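Local coordinates for ESX-1 secretion-associated protein EspB (Mycobacterium marinum, PDB 7P0Z), which is exported in association with the ESX-1 secretion system and assembles into a seven-subunit, channel-like ring, probably with a role in protein transport, at residues 15-20 against 78-83; 33-38 against 50-55; 70-75 against 188-193; 149-154 against 212-217; 167-172 against 195-200. All coordinates share one frame; numbering follows the deposited sequence.

Contact 1 (15-20 against 78-83); sequences EILNRA and NAAAAY
I16 and L17 on helix 13-23 close around A80 near the C-terminal end of helix 42-81, just before Y83, in the loop that follows the helical hairpin of the PE domain. This tyrosine fits the YxxxD/E secretion motif of ESX substrates, and its hydroxyl is hydrogen-bonded to the indole NE1 of W178, the tryptophan of the WxG turn. In this family the two motifs are held to form a composite secretion signal, and the contact sets helix 13-23 beside the end of the chain that carries both. The backbones come close, with I16 CA 6.2 Å from A80 CA, since a methyl group is all that A80 puts between them. I16 can be followed outward. Its CB already lies 4.1 Å from A80 CB, and its CG2 branch, placed opposite the backbone N, presses on the same methyl at 4.0 Å from A80 CB. CG1 takes the other course, beside the backbone N (chi1 -48°), and with chi2 extended at 180° it carries CD1 toward Y83. There CD1 approaches the phenol ring obliquely, 4.4 Å from Y83 CE2, a looser touch than the one at A80; I16 also packs on W178. L17 approaches A80 from beside I16, its CD2 lying 4.0 Å from A80 CB, so one methyl touches two branched side chains. Contact across the pair is wholly apolar. In the turn that ends the helix, Y83 N is hydrogen-bonded to A80 O at 3.1 Å.

Contact 2 (33-38 against 50-55); sequences DVPQAP and QLAVSA
P35 lays its ring against the flank of helix 42-81, meeting L51 and A52 on a single turn. The pyrrolidine and the leucine side chain cross obliquely, so they touch at one place: P35 CG rests 4.0 Å from L51 CB. From that point the leucine runs away from the ring. Its CG stands opposite the carbonyl carbon (chi1 -79°), which carries the methyls away from the proline, CD1 toward M151 of helix 149-166; L51 also packs on L271. The neighbouring ring atom, P35 CD, lies 4.4 Å from A52 CB, a wider contact than the one at L51. No hydrogen bond crosses the contact; P35 CG is also 4.3 Å from A52 N, an atom of the helix backbone. The proline thus straddles two successive residues, in an extended strand-like run of chain that links helix 13-23 to helix 42-81 without being part of any sheet. Q36 N, next along this run, is hydrogen-bonded to S150 OG, tying the connection to the start of helix 149-166. Q50, the residue before L51, is hydrogen-bonded through NE2 to Q166 OE1 of a neighbouring subunit. The contact is buried near the middle of the elongated all-helical chain: helix 42-81 lies on one side of P35, F154 of helix 149-166 also packs on it, and helix 181-224 adds Q210 against L51.

Contact 3 (70-75 against 188-193); sequences QRLATS and ASMDQQ
L72 is the side chain by which segment 70-75 reaches helix 181-224, meeting S189, M190 and Q193. In sequence order the segment starts with Q70, whose carbonyl oxygen is gripped twice by T74: by its N at 3.0 Å and by its hydroxyl, T74 OG1, at 3.1 Å, the two coming from opposite faces of the carbonyl plane. R71 turns to the assembly, packing on W178 of a neighbouring subunit. L72 follows, with CG opposite the backbone N (chi1 170°), which sends its two methyls into the gap between the helices. CD1 sits 3.6 Å from S189 OG, a van der Waals contact. CD2 lies 3.8 Å from M190 CG, the two side chains crossing at about a right angle, and 4.3 Å from Q193 CG. The helices here are the long ones of the PE and PPE domains, running antiparallel (166°) in the bundle that joins the two. In these segments the axes approach no closer than 11.3 Å, wide for a direct packing. V23 of helix 13-23 packs on both L72 and A73. S75 closes the segment, its OG hydrogen-bonded to I283 O and I285 N of the C-terminal run, and S189 OG, on the facing helix, is hydrogen-bonded to I283 N.

Contact 4 (149-154 against 212-217); sequences TSMVNF and NFMAQL
M151, V152 and A215 carry most of the surface buried between helices 149-166 and 181-224, with M214 completing the patch. The largest share belongs to M151, which points its CB at the partner helix and then bends sharply at chi2 (-95°). The bend lays the thioether against the opposite helix, where SD is 3.7 Å from M214 CB. The two methionine chains meet at a slant, and M214 bends in turn at chi2 and chi3, so its sulfur is led away from M151; M214 also packs on A47 and L271. M151 packs in addition on A48 and L51 of helix 42-81, so its flexible chain fills the seam where three helices meet. A215 is the small partner. Its methyl, CB, lies 3.9 Å from V152 CG2 and, more loosely, 4.4 Å from M151 CB. V152, itself partly exposed, puts CG1 opposite its backbone N (chi1 179°), while CG2 stands beside that N and faces A215 CB. With a methyl at the nearest point, the backbones draw together: M151 CA is 6.2 Å from A215 CA, and the axes of the two segments approach to 8.5 Å. S150, just before M151, has OG hydrogen-bonded to D146 OD2. The two helices run antiparallel at 156°; the side-chain contacts between them are apolar, with no hydrogen bond across, as befits the helical hairpin of the EsxAB-like fold that the PPE domain shares with the WXG100 proteins.

Contact 5 (167-172 against 195-200); sequences RDIKRF and EWILHM
I169 and F172 press on I197, and this is the tight part of the contact. I169 CG2 lies 4.1 Å from I197 CG2, the two isoleucines lying side by side and pointing opposite ways. F172 crosses I197 at about a right angle, its CE2 4.1 Å from I197 CG1, which approaches the ring obliquely. The CG of R171 lies 3.7 Å above one face of that ring, over its centre, and F172 also packs on R69 of helix 42-81. I169 holds CG1 between the backbone N and carbonyl carbon (chi1 60°), while CG2 faces the helix; it also meets N57 of a neighbouring subunit. These residues belong to the connection between helices 149-166 and 181-224 of the PPE hairpin, which includes a short 3-10 turn at 170-171; F172 N is hydrogen-bonded to I169 O. R171 NH2 and D168 OD2 form a salt bridge at 2.9 Å, its hydrogen bond weak and bent (124°), and R171 NH1 reaches V23 O and A25 O. The outer side holds L198, whose CD2 makes a slightly wider touch, 4.3 Å from I169 CG2, and the exposed R167 and K170. N275 of the same neighbouring subunit packs on L198.

Overall arrangement
The five contacts fall into two clusters along an elongated, all-helical chain. Contacts 1, 3 and 5 gather toward one end, 1 and 3 as well as 3 and 5 having centres about 12 Å apart; they touch through R19 of contact 1, M190 of contact 3 and F172 of contact 5. Contacts 2 and 4 sit nearer the middle, their centres about 10 Å apart, and meet at L51 and M151; the centres of contacts 1 and 4 are about 46 Å apart. Helix 42-81 serves contacts 1, 2 and 3, helix 181-224 contacts 3, 4 and 5. Contact 2 is nested within contact 1, contact 5 within contact 4. Contact 3 alone pairs a PE with a PPE segment, but touches of 1 with 5 and 2 with 4 also join the two parts.

Contact 1 (15-20 against 78-83)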
# COMPACT_ATOMS: atom_id res chain seq x y z
N GLU A 15 3.53 46.36 20.95
CA GLU A 15 3.95 45.12 20.33
C GLU A 15 2.92 44.62 19.35
O GLU A 15 3.25 44.21 18.23
CB GLU A 15 4.22 44.06 21.39
CG GLU A 15 4.83 42.81 20.79
CD GLU A 15 4.47 41.54 21.53
OE1 GLU A 15 3.33 41.07 21.39
OE2 GLU A 15 5.33 40.99 22.22
N ILE A 16 1.65 44.67 19.73
CA ILE A 16 0.60 44.20 18.83
C ILE A 16 0.53 45.05 17.58
O ILE A 16 0.39 44.53 16.47
CB ILE A 16 -0.74 44.14 19.57
CG1 ILE A 16 -0.57 43.43 20.90
CG2 ILE A 16 -1.78 43.43 18.74
CD1 ILE A 16 -1.83 43.32 21.67
N LEU A 17 0.61 46.37 17.72
CA LEU A 17 0.53 47.21 16.54
C LEU A 17 1.72 46.99 15.62
O LEU A 17 1.56 46.96 14.39
CB LEU A 17 0.44 48.68 16.94
CG LEU A 17 -0.86 49.01 17.67
CD1 LEU A 17 -0.77 50.36 18.29
CD2 LEU A 17 -2.03 48.94 16.73
N ASN A 18 2.91 46.83 16.18
CA ASN A 18 4.06 46.56 15.35
C ASN A 18 3.91 45.23 14.62
O ASN A 18 4.26 45.13 13.44
CB ASN A 18 5.33 46.55 16.19
CG ASN A 18 5.74 47.92 16.60
OD1 ASN A 18 5.32 48.91 16.03
ND2 ASN A 18 6.59 47.99 17.60
N ARG A 19 3.39 44.22 15.29
CA ARG A 19 3.18 42.94 14.64
C ARG A 19 2.13 43.04 13.55
O ARG A 19 2.23 42.38 12.53
CB ARG A 19 2.80 41.90 15.68
CG ARG A 19 3.92 41.57 16.61
CD ARG A 19 5.16 41.11 15.89
NE ARG A 19 4.88 39.93 15.09
CZ ARG A 19 4.85 38.70 15.56
NH1 ARG A 19 5.06 38.47 16.84
NH2 ARG A 19 4.58 37.69 14.75
N ALA A 20 1.11 43.87 13.76
CA ALA A 20 0.10 44.07 12.73
C ALA A 20 0.71 44.70 11.49
O ALA A 20 0.40 44.29 10.37
CB ALA A 20 -1.04 44.93 13.25
N ASN A 78 -7.76 45.82 15.97
CA ASN A 78 -8.93 45.86 16.83
C ASN A 78 -8.62 45.25 18.20
O ASN A 78 -8.98 45.82 19.24
CB ASN A 78 -10.09 45.14 16.16
CG ASN A 78 -10.55 45.83 14.91
OD1 ASN A 78 -10.13 46.94 14.61
ND2 ASN A 78 -11.42 45.18 14.17
N ALA A 79 -7.95 44.11 18.20
CA ALA A 79 -7.59 43.49 19.46
C ALA A 79 -6.72 44.41 20.30
O ALA A 79 -6.80 44.41 21.53
CB ALA A 79 -6.88 42.17 19.19
N ALA A 80 -5.85 45.17 19.66
CA ALA A 80 -5.05 46.14 20.39
C ALA A 80 -5.92 47.25 20.96
O ALA A 80 -5.73 47.66 22.10
CB ALA A 80 -3.98 46.72 19.48
N ALA A 81 -6.89 47.72 20.19
CA ALA A 81 -7.78 48.75 20.68
C ALA A 81 -8.63 48.27 21.84
O ALA A 81 -9.24 49.08 22.52
CB ALA A 81 -8.68 49.25 19.57
N ALA A 82 -8.68 46.96 22.08
CA ALA A 82 -9.39 46.49 23.26
C ALA A 82 -8.81 46.98 24.58
O ALA A 82 -9.45 46.82 25.61
CB ALA A 82 -9.42 44.97 23.29
N TYR A 83 -7.60 47.52 24.59
CA TYR A 83 -7.00 47.94 25.85
C TYR A 83 -7.15 49.42 26.12
O TYR A 83 -7.77 49.81 27.11
CB TYR A 83 -5.53 47.53 25.89
CG TYR A 83 -5.44 46.06 25.78
CD1 TYR A 83 -5.75 45.26 26.85
CD2 TYR A 83 -5.13 45.46 24.58
CE1 TYR A 83 -5.71 43.92 26.75
CE2 TYR A 83 -5.10 44.11 24.47
CZ TYR A 83 -5.38 43.35 25.56
OH TYR A 83 -5.34 41.98 25.45

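Contact 2 (33-38 against 50-55)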
# COMPACT_ATOMS: atom_id res chain seq x y z
N ASP A 33 7.46 35.97 -15.74
CA ASP A 33 7.88 35.64 -17.08
C ASP A 33 7.12 34.44 -17.61
O ASP A 33 6.71 33.56 -16.86
CB ASP A 33 9.37 35.36 -17.11
CG ASP A 33 9.71 34.11 -16.41
OD1 ASP A 33 9.54 34.07 -15.18
OD2 ASP A 33 10.14 33.15 -17.07
N VAL A 34 6.92 34.41 -18.92
CA VAL A 34 6.07 33.43 -19.56
C VAL A 34 6.96 32.39 -20.23
O VAL A 34 7.76 32.76 -21.09
CB VAL A 34 5.12 34.07 -20.57
CG1 VAL A 34 4.41 33.02 -21.33
CG2 VAL A 34 4.16 34.93 -19.86
N PRO A 35 6.87 31.12 -19.86
CA PRO A 35 7.77 30.11 -20.41
C PRO A 35 7.33 29.69 -21.81
O PRO A 35 6.16 29.43 -22.04
CB PRO A 35 7.66 28.96 -19.41
CG PRO A 35 6.27 29.10 -18.89
CD PRO A 35 5.90 30.54 -18.92
N GLN A 36 8.28 29.62 -22.72
CA GLN A 36 7.98 29.21 -24.09
C GLN A 36 8.19 27.72 -24.28
O GLN A 36 8.85 27.06 -23.49
CB GLN A 36 8.84 29.98 -25.09
CG GLN A 36 8.92 31.42 -24.82
CD GLN A 36 7.56 32.05 -24.75
OE1 GLN A 36 6.64 31.63 -25.43
NE2 GLN A 36 7.43 33.08 -23.93
N ALA A 37 7.60 27.21 -25.34
CA ALA A 37 7.75 25.81 -25.67
C ALA A 37 9.20 25.51 -26.02
O ALA A 37 9.81 26.26 -26.77
CB ALA A 37 6.85 25.44 -26.82
N PRO A 38 9.77 24.45 -25.47
CA PRO A 38 11.17 24.14 -25.77
C PRO A 38 11.42 23.78 -27.22
O PRO A 38 12.52 24.00 -27.72
CB PRO A 38 11.47 22.97 -24.84
CG PRO A 38 10.37 22.94 -23.87
CD PRO A 38 9.18 23.50 -24.53
N GLN A 50 0.40 24.67 -20.20
CA GLN A 50 0.04 24.19 -18.87
C GLN A 50 0.83 24.92 -17.80
O GLN A 50 0.27 25.33 -16.78
CB GLN A 50 0.28 22.69 -18.78
CG GLN A 50 -0.04 22.07 -17.43
CD GLN A 50 -1.47 22.28 -17.00
OE1 GLN A 50 -2.37 21.62 -17.49
NE2 GLN A 50 -1.68 23.19 -16.08
N LEU A 51 2.13 25.11 -18.02
CA LEU A 51 2.94 25.86 -17.07
C LEU A 51 2.48 27.30 -16.94
O LEU A 51 2.42 27.84 -15.84
CB LEU A 51 4.40 25.82 -17.47
CG LEU A 51 5.13 24.54 -17.11
CD1 LEU A 51 6.55 24.58 -17.59
CD2 LEU A 51 5.08 24.34 -15.62
N ALA A 52 2.17 27.94 -18.05
CA ALA A 52 1.72 29.32 -17.98
C ALA A 52 0.44 29.44 -17.17
O ALA A 52 0.29 30.33 -16.33
CB ALA A 52 1.54 29.89 -19.37
N VAL A 53 -0.49 28.52 -17.39
CA VAL A 53 -1.75 28.56 -16.67
C VAL A 53 -1.54 28.29 -15.19
O VAL A 53 -2.13 28.95 -14.34
CB VAL A 53 -2.75 27.57 -17.29
CG1 VAL A 53 -4.03 27.58 -16.53
CG2 VAL A 53 -3.04 27.96 -18.70
N SER A 54 -0.70 27.32 -14.86
CA SER A 54 -0.42 27.05 -13.46
C SER A 54 0.22 28.25 -12.79
O SER A 54 -0.11 28.56 -11.64
CB SER A 54 0.48 25.83 -13.35
OG SER A 54 -0.27 24.65 -13.44
N ALA A 55 1.12 28.93 -13.48
CA ALA A 55 1.74 30.12 -12.91
C ALA A 55 0.71 31.21 -12.65
O ALA A 55 0.70 31.83 -11.58
CB ALA A 55 2.83 30.63 -13.83

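Contact 3 (70-75 against 188-193)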
# COMPACT_ATOMS: atom_id res chain seq x y z
N GLN A 70 -4.22 41.24 5.11
CA GLN A 70 -4.78 42.52 5.51
C GLN A 70 -5.86 42.36 6.55
O GLN A 70 -5.94 43.14 7.51
CB GLN A 70 -5.37 43.28 4.34
CG GLN A 70 -4.42 43.91 3.45
CD GLN A 70 -5.14 44.87 2.56
OE1 GLN A 70 -6.35 45.02 2.66
NE2 GLN A 70 -4.41 45.51 1.66
N ARG A 71 -6.73 41.38 6.37
CA ARG A 71 -7.79 41.20 7.35
C ARG A 71 -7.23 40.79 8.70
O ARG A 71 -7.72 41.24 9.74
CB ARG A 71 -8.80 40.18 6.86
CG ARG A 71 -9.59 40.70 5.72
CD ARG A 71 -10.52 39.70 5.21
NE ARG A 71 -11.27 40.25 4.11
CZ ARG A 71 -12.37 39.70 3.63
NH1 ARG A 71 -12.82 38.58 4.14
NH2 ARG A 71 -12.99 40.27 2.62
N LEU A 72 -6.20 39.97 8.71
CA LEU A 72 -5.57 39.60 9.97
C LEU A 72 -4.96 40.81 10.66
O LEU A 72 -5.06 40.95 11.88
CB LEU A 72 -4.53 38.52 9.72
CG LEU A 72 -3.58 38.15 10.85
CD1 LEU A 72 -4.29 37.32 11.87
CD2 LEU A 72 -2.42 37.39 10.29
N ALA A 73 -4.32 41.69 9.90
CA ALA A 73 -3.77 42.90 10.49
C ALA A 73 -4.86 43.78 11.07
O ALA A 73 -4.70 44.37 12.15
CB ALA A 73 -2.95 43.67 9.46
N THR A 74 -5.99 43.89 10.37
CA THR A 74 -7.10 44.64 10.93
C THR A 74 -7.59 44.03 12.23
O THR A 74 -7.87 44.75 13.19
CB THR A 74 -8.23 44.73 9.91
OG1 THR A 74 -7.73 45.33 8.72
CG2 THR A 74 -9.34 45.55 10.44
N SER A 75 -7.72 42.71 12.27
CA SER A 75 -8.16 42.09 13.51
C SER A 75 -7.17 42.34 14.64
O SER A 75 -7.57 42.52 15.79
CB SER A 75 -8.38 40.60 13.31
OG SER A 75 -9.50 40.36 12.50
N ALA A 188 -3.20 31.32 16.70
CA ALA A 188 -3.70 30.22 15.89
C ALA A 188 -3.96 30.67 14.46
O ALA A 188 -3.66 29.95 13.50
CB ALA A 188 -4.97 29.65 16.51
N SER A 189 -4.50 31.87 14.30
CA SER A 189 -4.74 32.38 12.96
C SER A 189 -3.43 32.62 12.21
O SER A 189 -3.32 32.26 11.03
CB SER A 189 -5.57 33.65 13.05
OG SER A 189 -5.94 34.11 11.78
N MET A 190 -2.44 33.22 12.86
CA MET A 190 -1.15 33.40 12.21
C MET A 190 -0.50 32.07 11.87
O MET A 190 0.15 31.94 10.83
CB MET A 190 -0.21 34.22 13.08
CG MET A 190 -0.54 35.66 13.13
SD MET A 190 0.79 36.53 13.92
CE MET A 190 0.62 35.84 15.54
N ASP A 191 -0.66 31.08 12.73
CA ASP A 191 -0.14 29.76 12.43
C ASP A 191 -0.79 29.19 11.18
O ASP A 191 -0.12 28.56 10.36
CB ASP A 191 -0.36 28.87 13.64
CG ASP A 191 0.13 27.48 13.42
OD1 ASP A 191 1.31 27.21 13.69
OD2 ASP A 191 -0.67 26.63 12.98
N GLN A 192 -2.09 29.39 11.03
CA GLN A 192 -2.75 28.92 9.82
C GLN A 192 -2.23 29.63 8.59
O GLN A 192 -2.02 29.00 7.54
CB GLN A 192 -4.25 29.13 9.95
CG GLN A 192 -4.90 28.15 10.84
CD GLN A 192 -6.36 28.41 10.95
OE1 GLN A 192 -6.78 29.52 11.24
NE2 GLN A 192 -7.16 27.41 10.68
N GLN A 193 -2.04 30.94 8.67
CA GLN A 193 -1.48 31.65 7.54
C GLN A 193 -0.09 31.13 7.20
O GLN A 193 0.27 31.02 6.03
CB GLN A 193 -1.41 33.14 7.81
CG GLN A 193 -2.74 33.83 7.97
CD GLN A 193 -3.75 33.49 6.89
OE1 GLN A 193 -4.82 32.98 7.18
NE2 GLN A 193 -3.41 33.78 5.65

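Contact 4 (149-154 against 212-217)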
# COMPACT_ATOMS: atom_id res chain seq x y z
N THR A 149 15.69 27.30 -22.78
CA THR A 149 16.30 28.32 -21.94
C THR A 149 15.25 29.10 -21.17
O THR A 149 15.46 29.46 -20.01
CB THR A 149 17.16 29.26 -22.76
OG1 THR A 149 16.37 29.90 -23.76
CG2 THR A 149 18.24 28.48 -23.41
N SER A 150 14.11 29.39 -21.80
CA SER A 150 13.09 30.12 -21.07
C SER A 150 12.46 29.25 -19.99
O SER A 150 12.02 29.77 -18.97
CB SER A 150 12.02 30.64 -22.02
OG SER A 150 11.24 29.59 -22.51
N MET A 151 12.45 27.94 -20.18
CA MET A 151 12.04 27.06 -19.10
C MET A 151 12.98 27.16 -17.92
O MET A 151 12.54 27.14 -16.77
CB MET A 151 12.00 25.62 -19.58
CG MET A 151 10.86 25.36 -20.49
SD MET A 151 9.45 24.72 -19.63
CE MET A 151 8.22 24.90 -20.91
N VAL A 152 14.27 27.26 -18.18
CA VAL A 152 15.22 27.35 -17.08
C VAL A 152 15.11 28.70 -16.38
O VAL A 152 15.20 28.77 -15.16
CB VAL A 152 16.64 27.08 -17.60
CG1 VAL A 152 17.62 27.19 -16.49
CG2 VAL A 152 16.70 25.70 -18.16
N ASN A 153 14.89 29.77 -17.13
CA ASN A 153 14.66 31.06 -16.48
C ASN A 153 13.41 31.03 -15.62
O ASN A 153 13.41 31.52 -14.49
CB ASN A 153 14.56 32.17 -17.52
CG ASN A 153 15.82 32.31 -18.34
OD1 ASN A 153 16.91 31.97 -17.89
ND2 ASN A 153 15.66 32.82 -19.54
N PHE A 154 12.34 30.44 -16.15
CA PHE A 154 11.10 30.26 -15.40
C PHE A 154 11.35 29.50 -14.11
O PHE A 154 10.91 29.90 -13.03
CB PHE A 154 10.12 29.51 -16.30
CG PHE A 154 8.79 29.28 -15.71
CD1 PHE A 154 7.79 30.22 -15.84
CD2 PHE A 154 8.51 28.11 -15.05
CE1 PHE A 154 6.56 30.00 -15.31
CE2 PHE A 154 7.28 27.89 -14.51
CZ PHE A 154 6.29 28.83 -14.65
N ASN A 212 12.00 22.47 -14.86
CA ASN A 212 13.29 21.81 -15.02
C ASN A 212 13.13 20.47 -15.70
O ASN A 212 13.97 20.07 -16.51
CB ASN A 212 13.95 21.64 -13.66
CG ASN A 212 14.67 22.86 -13.23
OD1 ASN A 212 15.27 23.55 -14.04
ND2 ASN A 212 14.64 23.14 -11.95
N PHE A 213 12.07 19.76 -15.36
CA PHE A 213 11.80 18.49 -16.00
C PHE A 213 11.62 18.65 -17.49
O PHE A 213 12.09 17.83 -18.28
CB PHE A 213 10.56 17.89 -15.37
CG PHE A 213 10.19 16.58 -15.92
CD1 PHE A 213 10.73 15.44 -15.40
CD2 PHE A 213 9.32 16.49 -16.98
CE1 PHE A 213 10.38 14.23 -15.90
CE2 PHE A 213 8.99 15.28 -17.48
CZ PHE A 213 9.51 14.15 -16.94
N MET A 214 10.92 19.70 -17.91
CA MET A 214 10.73 19.93 -19.33
C MET A 214 12.04 20.23 -20.03
O MET A 214 12.29 19.74 -21.13
CB MET A 214 9.74 21.05 -19.56
CG MET A 214 8.31 20.62 -19.41
SD MET A 214 7.90 19.16 -20.39
CE MET A 214 8.19 19.75 -22.05
N ALA A 215 12.89 21.02 -19.40
CA ALA A 215 14.20 21.28 -20.00
C ALA A 215 15.02 20.00 -20.15
O ALA A 215 15.63 19.76 -21.20
CB ALA A 215 14.94 22.32 -19.17
N GLN A 216 15.04 19.17 -19.12
CA GLN A 216 15.80 17.94 -19.23
C GLN A 216 15.20 17.00 -20.26
O GLN A 216 15.93 16.27 -20.92
CB GLN A 216 15.91 17.24 -17.88
CG GLN A 216 16.67 18.06 -16.93
CD GLN A 216 17.96 18.56 -17.54
OE1 GLN A 216 18.10 19.74 -17.83
NE2 GLN A 216 18.90 17.66 -17.74
N LEU A 217 13.88 17.00 -20.38
CA LEU A 217 13.25 16.19 -21.41
C LEU A 217 13.66 16.65 -22.79
O LEU A 217 13.90 15.82 -23.68
CB LEU A 217 11.73 16.27 -21.27
CG LEU A 217 10.98 15.33 -22.22
CD1 LEU A 217 11.29 13.87 -21.92
CD2 LEU A 217 9.49 15.60 -22.19

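Contact 5 (167-172 against 195-200)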
# COMPACT_ATOMS: atom_id res chain seq x y z
N ARG A 167 11.56 32.21 3.62
CA ARG A 167 12.26 33.08 4.54
C ARG A 167 11.36 34.08 5.22
O ARG A 167 11.84 34.84 6.06
CB ARG A 167 13.33 33.89 3.84
CG ARG A 167 14.41 33.13 3.27
CD ARG A 167 15.36 34.09 2.68
NE ARG A 167 16.39 33.36 1.99
CZ ARG A 167 16.32 33.09 0.70
NH1 ARG A 167 15.33 33.56 -0.00
NH2 ARG A 167 17.27 32.39 0.12
N ASP A 168 10.09 34.13 4.88
CA ASP A 168 9.25 35.22 5.31
C ASP A 168 8.13 34.77 6.24
O ASP A 168 7.08 35.39 6.28
CB ASP A 168 8.67 35.94 4.10
CG ASP A 168 8.48 37.40 4.35
OD1 ASP A 168 8.84 37.85 5.45
OD2 ASP A 168 7.97 38.09 3.46
N ILE A 169 8.36 33.72 7.02
CA ILE A 169 7.37 33.30 7.99
C ILE A 169 7.67 33.80 9.39
O ILE A 169 6.97 33.45 10.33
CB ILE A 169 7.21 31.77 7.98
CG1 ILE A 169 8.52 31.10 8.32
CG2 ILE A 169 6.69 31.31 6.65
CD1 ILE A 169 8.36 29.71 8.75
N LYS A 170 8.71 34.62 9.56
CA LYS A 170 8.90 35.31 10.83
C LYS A 170 7.68 36.11 11.21
O LYS A 170 7.35 36.21 12.39
CB LYS A 170 10.07 36.27 10.76
CG LYS A 170 11.39 35.66 10.74
CD LYS A 170 12.36 36.70 10.33
CE LYS A 170 12.40 37.79 11.37
NZ LYS A 170 13.43 38.81 11.03
N ARG A 171 7.01 36.70 10.24
CA ARG A 171 5.86 37.54 10.54
C ARG A 171 4.73 36.78 11.20
O ARG A 171 3.75 37.40 11.58
CB ARG A 171 5.36 38.19 9.26
CG ARG A 171 4.85 37.21 8.25
CD ARG A 171 4.34 37.91 7.03
NE ARG A 171 5.39 38.52 6.23
CZ ARG A 171 5.19 39.53 5.40
NH1 ARG A 171 3.98 40.04 5.27
NH2 ARG A 171 6.19 40.03 4.70
N PHE A 172 4.83 35.47 11.37
CA PHE A 172 3.78 34.73 12.04
C PHE A 172 4.22 34.14 13.36
O PHE A 172 3.51 33.31 13.92
CB PHE A 172 3.24 33.61 11.16
CG PHE A 172 2.81 34.06 9.84
CD1 PHE A 172 1.78 34.94 9.71
CD2 PHE A 172 3.41 33.58 8.72
CE1 PHE A 172 1.37 35.35 8.48
CE2 PHE A 172 3.00 33.97 7.48
CZ PHE A 172 1.96 34.86 7.37
N GLU A 195 1.02 28.10 7.69
CA GLU A 195 0.87 26.81 7.03
C GLU A 195 0.50 26.99 5.57
O GLU A 195 1.03 26.30 4.69
CB GLU A 195 -0.19 25.99 7.72
CG GLU A 195 0.27 25.49 9.02
CD GLU A 195 1.32 24.44 8.86
OE1 GLU A 195 1.25 23.67 7.89
OE2 GLU A 195 2.22 24.38 9.72
N TRP A 196 -0.41 27.91 5.29
CA TRP A 196 -0.79 28.14 3.92
C TRP A 196 0.38 28.67 3.10
O TRP A 196 0.56 28.29 1.94
CB TRP A 196 -1.96 29.11 3.87
CG TRP A 196 -2.45 29.31 2.52
CD1 TRP A 196 -3.24 28.48 1.80
CD2 TRP A 196 -2.16 30.42 1.68
NE1 TRP A 196 -3.47 29.01 0.57
CE2 TRP A 196 -2.82 30.20 0.47
CE3 TRP A 196 -1.40 31.57 1.84
CZ2 TRP A 196 -2.76 31.10 -0.58
CZ3 TRP A 196 -1.34 32.46 0.81
CH2 TRP A 196 -2.01 32.22 -0.40
N ILE A 197 1.18 29.55 3.69
CA ILE A 197 2.33 30.09 2.98
C ILE A 197 3.33 28.98 2.66
O ILE A 197 3.92 28.95 1.58
CB ILE A 197 2.97 31.23 3.80
CG1 ILE A 197 2.09 32.46 3.75
CG2 ILE A 197 4.35 31.57 3.29
CD1 ILE A 197 2.10 33.15 2.45
N LEU A 198 3.56 28.08 3.60
CA LEU A 198 4.48 26.98 3.33
C LEU A 198 3.95 26.07 2.24
O LEU A 198 4.71 25.61 1.38
CB LEU A 198 4.74 26.20 4.61
CG LEU A 198 5.68 26.96 5.52
CD1 LEU A 198 6.14 26.10 6.64
CD2 LEU A 198 6.86 27.45 4.75
N HIS A 199 2.65 25.82 2.23
CA HIS A 199 2.07 25.04 1.15
C HIS A 199 2.23 25.75 -0.19
O HIS A 199 2.49 25.12 -1.21
CB HIS A 199 0.60 24.76 1.45
CG HIS A 199 -0.01 23.77 0.52
ND1 HIS A 199 -0.68 24.14 -0.63
CD2 HIS A 199 -0.03 22.42 0.54
CE1 HIS A 199 -1.09 23.06 -1.26
NE2 HIS A 199 -0.71 22.00 -0.58
N MET A 200 2.09 27.07 -0.20
CA MET A 200 2.24 27.82 -1.44
C MET A 200 3.68 27.78 -1.92
O MET A 200 3.94 27.73 -3.12
CB MET A 200 1.79 29.26 -1.24
CG MET A 200 0.31 29.41 -1.05
SD MET A 200 -0.66 28.69 -2.38
CE MET A 200 -0.69 30.06 -3.51